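Local coordinates for protein arylalkylamine N-Acetyltransferase 2 (Aedes aegypti, PDB 4FD5) that probably transfers acyl groups from acyl-CoA to arylalkylamines such as dopamine and serotonin, as a member of the GNAT acetyltransferase family, at residues A[154-159]-A[217-222]. Residues are numbered along the deposited sequence; the frame is centred on the assembly and turned at random.
Sequences KSEELA and MCKVIN
In the GNAT fold, helix 147-161 packs on one face of the central sheet, and here Glu156 and Ala159 of that helix meet Lys219, near the end of strand 213-220, and Ile221, just beyond it. Glu156 and Lys219 form a salt bridge, in which Lys219 NZ donates to the syn lone pair of Glu156 OE1 at 2.8 Å. Both side chains are extended, and they cross at about a right angle. Glu156 CG lies anti to the backbone N (chi1 -180°), which carries the carboxylate out from the helix to the lysine. Lys219 NZ also donates a hydrogen bond to Leu183 O, so the ammonium has two acceptors. A water donates to Glu156 OE2 at 2.8 Å. It also donates to Ile221 O, joining the carboxylate to the backbone next to the C-terminus. Ile221 and Glu156 run past each other in opposite directions, and the methyl Ile221 CG2 lies against the carboxylate, 3.6 Å from Glu156 CD. The other branch makes an apolar contact with the helix, Ile221 CD1 sitting 3.7 Å from Ala159 CB. Both Glu156 and Ile221 also touch Met167 of strand 166-171, which pairs with strand 213-220. Each carboxylate oxygen thus has its own donor, lysine or water, which should limit rotation of the group and probably keeps it ionised.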
loop_
_atom_site.group_PDB
_atom_site.type_symbol
_atom_site.label_atom_id
_atom_site.label_comp_id
_atom_site.label_asym_id
_atom_site.label_seq_id
_atom_site.Cartn_x
_atom_site.Cartn_y
_atom_site.Cartn_z
ATOM N N LYS A 154 -9.320 -7.452 9.391
ATOM C CA LYS A 154 -9.270 -8.794 8.806
ATOM C C LYS A 154 -7.846 -9.153 8.381
ATOM O O LYS A 154 -7.420 -10.320 8.506
ATOM C CB LYS A 154 -10.236 -8.909 7.620
ATOM C CG LYS A 154 -11.722 -8.808 8.010
ATOM C CD LYS A 154 -12.201 -10.087 8.710
ATOM C CE LYS A 154 -13.718 -10.080 8.947
ATOM N NZ LYS A 154 -14.212 -11.425 9.378
ATOM N N SER A 155 -7.115 -8.147 7.901
ATOM C CA SER A 155 -5.714 -8.331 7.537
ATOM C C SER A 155 -4.891 -8.713 8.760
ATOM O O SER A 155 -4.056 -9.596 8.681
ATOM C CB SER A 155 -5.143 -7.064 6.882
ATOM O OG SER A 155 -5.747 -6.851 5.613
ATOM N N GLU A 156 -5.126 -8.052 9.889
ATOM C CA GLU A 156 -4.412 -8.404 11.110
ATOM C C GLU A 156 -4.773 -9.803 11.582
ATOM O O GLU A 156 -3.892 -10.554 12.008
ATOM C CB GLU A 156 -4.661 -7.393 12.221
ATOM C CG GLU A 156 -3.913 -7.759 13.494
ATOM C CD GLU A 156 -4.027 -6.711 14.579
ATOM O OE1 GLU A 156 -4.212 -5.522 14.248
ATOM O OE2 GLU A 156 -3.933 -7.094 15.775
ATOM N N GLU A 157 -6.060 -10.147 11.499
ATOM C CA GLU A 157 -6.497 -11.509 11.849
ATOM C C GLU A 157 -5.750 -12.566 11.029
ATOM O O GLU A 157 -5.246 -13.556 11.580
ATOM C CB GLU A 157 -8.009 -11.656 11.679
ATOM C CG GLU A 157 -8.826 -10.833 12.669
ATOM C CD GLU A 157 -10.329 -10.917 12.411
ATOM O OE1 GLU A 157 -10.743 -11.654 11.494
ATOM O OE2 GLU A 157 -11.099 -10.238 13.120
ATOM N N LEU A 158 -5.653 -12.343 9.719
ATOM C CA LEU A 158 -4.932 -13.276 8.852
ATOM C C LEU A 158 -3.437 -13.297 9.177
ATOM O O LEU A 158 -2.830 -14.355 9.237
ATOM C CB LEU A 158 -5.150 -12.930 7.378
ATOM C CG LEU A 158 -4.462 -13.878 6.397
ATOM C CD1 LEU A 158 -4.913 -15.318 6.616
ATOM C CD2 LEU A 158 -4.718 -13.426 4.952
ATOM N N ALA A 159 -2.845 -12.123 9.371
ATOM C CA ALA A 159 -1.432 -12.032 9.720
ATOM C C ALA A 159 -1.135 -12.870 10.965
ATOM O O ALA A 159 -0.171 -13.626 10.985
ATOM C CB ALA A 159 -1.027 -10.574 9.955
ATOM N N MET A 217 4.603 3.298 9.027
ATOM C CA MET A 217 3.882 3.016 10.257
ATOM C C MET A 217 3.908 1.528 10.528
ATOM O O MET A 217 3.938 0.722 9.597
ATOM C CB MET A 217 2.427 3.494 10.141
ATOM C CG MET A 217 2.306 4.964 9.740
ATOM S SD MET A 217 0.616 5.560 9.553
ATOM C CE MET A 217 0.167 5.796 11.281
ATOM N N CYS A 218 3.902 1.154 11.799
ATOM C CA CYS A 218 3.929 -0.270 12.118
ATOM C C CYS A 218 3.180 -0.637 13.396
ATOM O O CYS A 218 2.852 0.216 14.218
ATOM C CB CYS A 218 5.370 -0.772 12.177
ATOM S SG CYS A 218 6.261 -0.162 13.611
ATOM N N LYS A 219 2.897 -1.920 13.545
ATOM C CA LYS A 219 2.178 -2.402 14.713
ATOM C C LYS A 219 2.732 -3.759 15.108
ATOM O O LYS A 219 2.871 -4.643 14.261
ATOM C CB LYS A 219 0.682 -2.525 14.406
ATOM C CG LYS A 219 -0.160 -2.914 15.605
ATOM C CD LYS A 219 -1.620 -3.103 15.255
ATOM C CE LYS A 219 -2.398 -3.418 16.538
ATOM N NZ LYS A 219 -3.827 -3.705 16.300
ATOM N N VAL A 220 3.057 -3.921 16.387
ATOM C CA VAL A 220 3.372 -5.243 16.910
ATOM C C VAL A 220 2.055 -5.929 17.258
ATOM O O VAL A 220 1.255 -5.392 18.036
ATOM C CB VAL A 220 4.266 -5.178 18.159
ATOM C CG1 VAL A 220 4.461 -6.603 18.718
ATOM C CG2 VAL A 220 5.595 -4.554 17.811
ATOM N N ILE A 221 1.821 -7.099 16.670
ATOM C CA ILE A 221 0.525 -7.761 16.806
ATOM C C ILE A 221 0.562 -9.026 17.661
ATOM O O ILE A 221 -0.471 -9.465 18.164
ATOM C CB ILE A 221 -0.118 -8.062 15.435
ATOM C CG1 ILE A 221 0.787 -8.957 14.590
ATOM C CG2 ILE A 221 -0.452 -6.756 14.704
ATOM C CD1 ILE A 221 0.080 -9.518 13.337
ATOM N N ASN A 222 1.744 -9.609 17.814
ATOM C CA ASN A 222 1.923 -10.745 18.717
ATOM C C ASN A 222 3.268 -10.668 19.429
ATOM O O ASN A 222 4.231 -10.117 18.888
ATOM C CB ASN A 222 1.804 -12.072 17.966
ATOM C CG ASN A 222 1.654 -13.261 18.905
ATOM O OD1 ASN A 222 1.089 -13.139 19.997
ATOM N ND2 ASN A 222 2.162 -14.415 18.489
HETATM O O HOH W 1 -2.714 -7.384 18.226
#